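Local coordinates for metal-dependent hydrolase (Lactobacillus plantarum, PDB 2F6K), which is a manganese-binding member of the amidohydrolase superfamily that probably catalyses the decarboxylation of aminocarboxymuconate semialdehyde or a related compound, at residues A[169-173]-A[174-178]; A[219-222]-A[223-227]. All coordinates share one frame; numbering follows the deposited sequence.

Interaction 1. Residues A[169-173]-A[174-178]; sequences LPVPL and LGFFM
With chi1 of Phe176 at -83°, its CG lies beside the backbone N and opposite the carbonyl carbon, which turns the ring back along the helix toward Val171 and Pro172. Val171 answers with CG1 anti to its own N (chi1 177°), and this branch meets Phe176 CE1 at 3.7 Å. CG1 comes at the Phe176 ring from neither face nor edge, and the two side chains cross at about a right angle. The side chain of Pro172 runs beside that of Phe176 in the same direction, its CA 3.8 Å from the ring centroid, over one face but toward the rim, which meets the criteria for a CH-pi contact. Further out, Pro172 CG reaches Phe176 CE2 at 3.6 Å. Beneath the side chains, Phe176 N donates to Val171 O (3.0 Å, 150° at the hydrogen), a bond spanning five residues, one more than the regular alpha-helical step. From Met178 N to Leu174 O the four-residue pattern holds, at 3.1 Å. On another side of the turn, Leu169 CD2 packs on Leu174 CB at 3.9 Å. Phe176 also touches Pro155 and Ser58, and its side chain is about 6 Å from the manganese. Pro172 O accepts from Arg216 NE of the second subunit. Proline suits this first helical turn because its missing N-H costs no bond there; its CA-H, polarised by the adjoining amide, faces the pi electrons, and this mostly apolar contact probably helps to hold the ring near the metal site.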
loop_
_atom_site.group_PDB
_atom_site.type_symbol
_atom_site.label_atom_id
_atom_site.label_comp_id
_atom_site.label_asym_id
_atom_site.label_seq_id
_atom_site.Cartn_x
_atom_site.Cartn_y
_atom_site.Cartn_z
ATOM N N LEU A 169 4.836 14.216 -7.753
ATOM C CA LEU A 169 4.682 15.443 -6.970
ATOM C C LEU A 169 5.643 15.331 -5.794
ATOM O O LEU A 169 5.553 14.382 -5.014
ATOM C CB LEU A 169 3.256 15.578 -6.437
ATOM C CG LEU A 169 3.027 16.841 -5.606
ATOM C CD1 LEU A 169 3.031 18.044 -6.536
ATOM C CD2 LEU A 169 1.708 16.741 -4.845
ATOM N N PRO A 170 6.591 16.278 -5.658
ATOM C CA PRO A 170 7.530 16.190 -4.533
ATOM C C PRO A 170 6.791 15.964 -3.207
ATOM O O PRO A 170 5.750 16.568 -2.950
ATOM C CB PRO A 170 8.270 17.527 -4.597
ATOM C CG PRO A 170 8.298 17.813 -6.071
ATOM C CD PRO A 170 6.882 17.455 -6.497
ATOM N N VAL A 171 7.339 15.069 -2.389
ATOM C CA VAL A 171 6.758 14.707 -1.100
ATOM C C VAL A 171 6.513 15.863 -0.127
ATOM O O VAL A 171 5.481 15.903 0.545
ATOM C CB VAL A 171 7.636 13.646 -0.397
ATOM C CG1 VAL A 171 7.067 13.312 0.978
ATOM C CG2 VAL A 171 7.718 12.399 -1.264
ATOM N N PRO A 172 7.458 16.810 -0.030
ATOM C CA PRO A 172 7.292 17.944 0.886
ATOM C C PRO A 172 6.100 18.867 0.595
ATOM O O PRO A 172 5.617 19.555 1.497
ATOM C CB PRO A 172 8.626 18.684 0.768
ATOM C CG PRO A 172 9.590 17.595 0.450
ATOM C CD PRO A 172 8.820 16.799 -0.587
ATOM N N LEU A 173 5.635 18.880 -0.651
ATOM C CA LEU A 173 4.521 19.738 -1.045
ATOM C C LEU A 173 3.151 19.336 -0.496
ATOM O O LEU A 173 2.356 20.198 -0.150
ATOM C CB LEU A 173 4.451 19.838 -2.570
ATOM C CG LEU A 173 5.669 20.443 -3.281
ATOM C CD1 LEU A 173 5.371 20.549 -4.771
ATOM C CD2 LEU A 173 5.986 21.816 -2.719
ATOM N N LEU A 174 2.870 18.041 -0.416
ATOM C CA LEU A 174 1.587 17.579 0.100
ATOM C C LEU A 174 1.765 16.416 1.089
ATOM O O LEU A 174 1.067 16.334 2.106
ATOM C CB LEU A 174 0.678 17.137 -1.055
ATOM C CG LEU A 174 -0.642 16.481 -0.636
ATOM C CD1 LEU A 174 -1.544 17.517 0.021
ATOM C CD2 LEU A 174 -1.319 15.871 -1.845
ATOM N N GLY A 175 2.705 15.526 0.782
ATOM C CA GLY A 175 2.959 14.382 1.639
ATOM C C GLY A 175 3.328 14.739 3.069
ATOM O O GLY A 175 2.767 14.190 4.025
ATOM N N PHE A 176 4.276 15.653 3.230
ATOM C CA PHE A 176 4.687 16.053 4.567
ATOM C C PHE A 176 3.484 16.500 5.400
ATOM O O PHE A 176 3.320 16.076 6.543
ATOM C CB PHE A 176 5.713 17.183 4.491
ATOM C CG PHE A 176 7.124 16.714 4.264
ATOM C CD1 PHE A 176 7.415 15.361 4.112
ATOM C CD2 PHE A 176 8.172 17.635 4.216
ATOM C CE1 PHE A 176 8.731 14.931 3.917
ATOM C CE2 PHE A 176 9.492 17.217 4.020
ATOM C CZ PHE A 176 9.774 15.866 3.872
ATOM N N PHE A 177 2.639 17.349 4.825
ATOM C CA PHE A 177 1.477 17.826 5.550
ATOM C C PHE A 177 0.522 16.719 5.930
ATOM O O PHE A 177 0.005 16.693 7.050
ATOM C CB PHE A 177 0.739 18.896 4.756
ATOM C CG PHE A 177 1.329 20.268 4.910
ATOM C CD1 PHE A 177 0.517 21.394 4.870
ATOM C CD2 PHE A 177 2.692 20.432 5.125
ATOM C CE1 PHE A 177 1.048 22.663 5.046
ATOM C CE2 PHE A 177 3.234 21.702 5.302
ATOM C CZ PHE A 177 2.406 22.819 5.263
HETATM N N MSE A 178 0.280 15.799 5.009
HETATM C CA MSE A 178 -0.620 14.704 5.312
HETATM C C MSE A 178 -0.046 13.893 6.468
HETATM O O MSE A 178 -0.782 13.478 7.371
HETATM C CB MSE A 178 -0.820 13.823 4.080
HETATM C CG MSE A 178 -1.474 14.558 2.908
HETATM SE SE MSE A 178 -2.036 13.391 1.442
HETATM C CE MSE A 178 -0.294 12.756 0.867
#

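Interaction 2. Residues A[219-222]-A[223-227]; sequences QYAQ and KVYQV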
loop_
_atom_site.group_PDB
_atom_site.type_symbol
_atom_site.label_atom_id
_atom_site.label_comp_id
_atom_site.label_asym_id
_atom_site.label_seq_id
_atom_site.Cartn_x
_atom_site.Cartn_y
_atom_site.Cartn_z
ATOM N N GLN A 219 -15.649 16.594 17.415
ATOM C CA GLN A 219 -16.682 15.754 18.003
ATOM C C GLN A 219 -16.225 14.330 18.279
ATOM O O GLN A 219 -16.365 13.831 19.395
ATOM C CB GLN A 219 -17.893 15.724 17.083
ATOM C CG GLN A 219 -19.170 16.231 17.717
ATOM C CD GLN A 219 -20.293 16.363 16.702
ATOM O OE1 GLN A 219 -20.629 15.400 16.002
ATOM N NE2 GLN A 219 -20.879 17.557 16.614
ATOM N N TYR A 220 -15.684 13.675 17.255
ATOM C CA TYR A 220 -15.214 12.301 17.379
ATOM C C TYR A 220 -14.135 12.201 18.450
ATOM O O TYR A 220 -14.174 11.315 19.297
ATOM C CB TYR A 220 -14.655 11.817 16.038
ATOM C CG TYR A 220 -14.213 10.367 16.022
ATOM C CD1 TYR A 220 -15.135 9.333 15.844
ATOM C CD2 TYR A 220 -12.867 10.030 16.164
ATOM C CE1 TYR A 220 -14.723 7.998 15.805
ATOM C CE2 TYR A 220 -12.441 8.700 16.129
ATOM C CZ TYR A 220 -13.369 7.691 15.947
ATOM O OH TYR A 220 -12.933 6.383 15.894
ATOM N N ALA A 221 -13.176 13.120 18.418
ATOM C CA ALA A 221 -12.086 13.114 19.387
ATOM C C ALA A 221 -12.602 13.265 20.814
ATOM O O ALA A 221 -12.048 12.679 21.749
ATOM C CB ALA A 221 -11.095 14.224 19.069
ATOM N N GLN A 222 -13.658 14.051 20.983
ATOM C CA GLN A 222 -14.233 14.261 22.305
ATOM C C GLN A 222 -14.949 12.994 22.760
ATOM O O GLN A 222 -14.727 12.498 23.859
ATOM C CB GLN A 222 -15.223 15.427 22.269
ATOM C CG GLN A 222 -15.767 15.850 23.620
ATOM C CD GLN A 222 -14.675 16.296 24.569
ATOM O OE1 GLN A 222 -14.077 15.480 25.277
ATOM N NE2 GLN A 222 -14.398 17.598 24.584
ATOM N N LYS A 223 -15.797 12.464 21.892
ATOM C CA LYS A 223 -16.568 11.270 22.200
ATOM C C LYS A 223 -15.754 9.971 22.276
ATOM O O LYS A 223 -15.862 9.225 23.244
ATOM C CB LYS A 223 -17.695 11.133 21.166
ATOM C CG LYS A 223 -18.284 9.743 21.000
ATOM C CD LYS A 223 -19.479 9.492 21.897
ATOM C CE LYS A 223 -20.230 8.250 21.420
ATOM N NZ LYS A 223 -21.499 8.005 22.164
ATOM N N VAL A 224 -14.933 9.707 21.271
ATOM C CA VAL A 224 -14.165 8.468 21.237
ATOM C C VAL A 224 -12.786 8.502 21.890
ATOM O O VAL A 224 -12.351 7.503 22.446
ATOM C CB VAL A 224 -14.011 7.973 19.784
ATOM C CG1 VAL A 224 -13.292 6.640 19.756
ATOM C CG2 VAL A 224 -15.386 7.860 19.133
ATOM N N TYR A 225 -12.091 9.632 21.823
ATOM C CA TYR A 225 -10.767 9.721 22.433
ATOM C C TYR A 225 -10.809 10.392 23.799
ATOM O O TYR A 225 -9.814 10.407 24.520
ATOM C CB TYR A 225 -9.807 10.502 21.533
ATOM C CG TYR A 225 -9.566 9.889 20.177
ATOM C CD1 TYR A 225 -9.771 8.525 19.951
ATOM C CD2 TYR A 225 -9.076 10.666 19.127
ATOM C CE1 TYR A 225 -9.490 7.956 18.719
ATOM C CE2 TYR A 225 -8.791 10.108 17.894
ATOM C CZ TYR A 225 -8.997 8.755 17.697
ATOM O OH TYR A 225 -8.697 8.203 16.477
ATOM N N GLN A 226 -11.962 10.946 24.152
ATOM C CA GLN A 226 -12.110 11.636 25.426
ATOM C C GLN A 226 -11.092 12.772 25.511
ATOM O O GLN A 226 -10.547 13.063 26.580
ATOM C CB GLN A 226 -11.908 10.657 26.582
ATOM C CG GLN A 226 -12.962 9.552 26.647
ATOM C CD GLN A 226 -14.401 10.072 26.821
ATOM O OE1 GLN A 226 -14.649 11.278 26.884
ATOM N NE2 GLN A 226 -15.351 9.149 26.898
ATOM N N VAL A 227 -10.845 13.406 24.367
ATOM C CA VAL A 227 -9.892 14.511 24.276
ATOM C C VAL A 227 -10.521 15.765 23.648
ATOM O O VAL A 227 -11.333 15.677 22.724
ATOM C CB VAL A 227 -8.650 14.091 23.442
ATOM C CG1 VAL A 227 -7.671 15.240 23.312
ATOM C CG2 VAL A 227 -7.959 12.923 24.109
HETATM O O HOH W 1 -9.631 5.699 15.924
HETATM O O HOH W 2 -12.230 15.701 27.385
#
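Helix 210-225 ends here with regular four-residue bonds, such as Val224 N to Tyr220 O at 2.7 Å, until Gln226 takes a positive phi and Val227 N turns back to Ala221 O (3.0 Å, 171° at the hydrogen), an acceptor that also receives a weak bond from Tyr225 N. Tyr220, its CG anti to the backbone N (chi1 -176°), runs down the helix toward its C-terminal end. Val224 CG2 sits over one face of that ring, 3.7 Å from its centroid, as a CH-pi contact. Tyr220 presents its edge to the face of Tyr225 in a T-shaped pair (centroids 5.4 Å apart, planes at 79°), with CE2 closest to Tyr225 CZ. One water is hydrogen-bonded to Tyr225 OH (2.7 Å from its O) and weakly to Tyr220 OH, joining the two hydroxyls. Another donates to Gln222 OE1 at 2.8 Å and, weakly, to Gln226 O. Were Tyr220 an alanine, Val224 CG2 would probably lose its ring face, Tyr225 its edge-on partner, and a gap is likely to open against Pro170 of the second subunit. Tyr225 and Val227 lie on Leu188 of helix 171-189, so this helix end, following strand 200-203 of the parallel beta/alpha barrel, packs against the preceding long helix.

Interaction 1 is buried, with its centre 15 Å from that of the chain; interaction 2 lies 26 Å out and is only partly buried. They belong to different helices, one at the start of 171-189 and the other at the end of 210-225, with nearest atoms about 13 Å apart. Aliphatic groups and a single ring near the metal dominate the first, whereas the second combines two tyrosines with bridging waters, consistent with its more exposed place. Their closer relation runs between chains: Leu169 and Pro170 of interaction 1 pack on Tyr220 of the second subunit, and Tyr220 and Tyr225 of interaction 2 meet Pro170 and Leu169 of that subunit. Interaction 1 of one subunit thus packs against interaction 2 of the other, consistent with a shared interface.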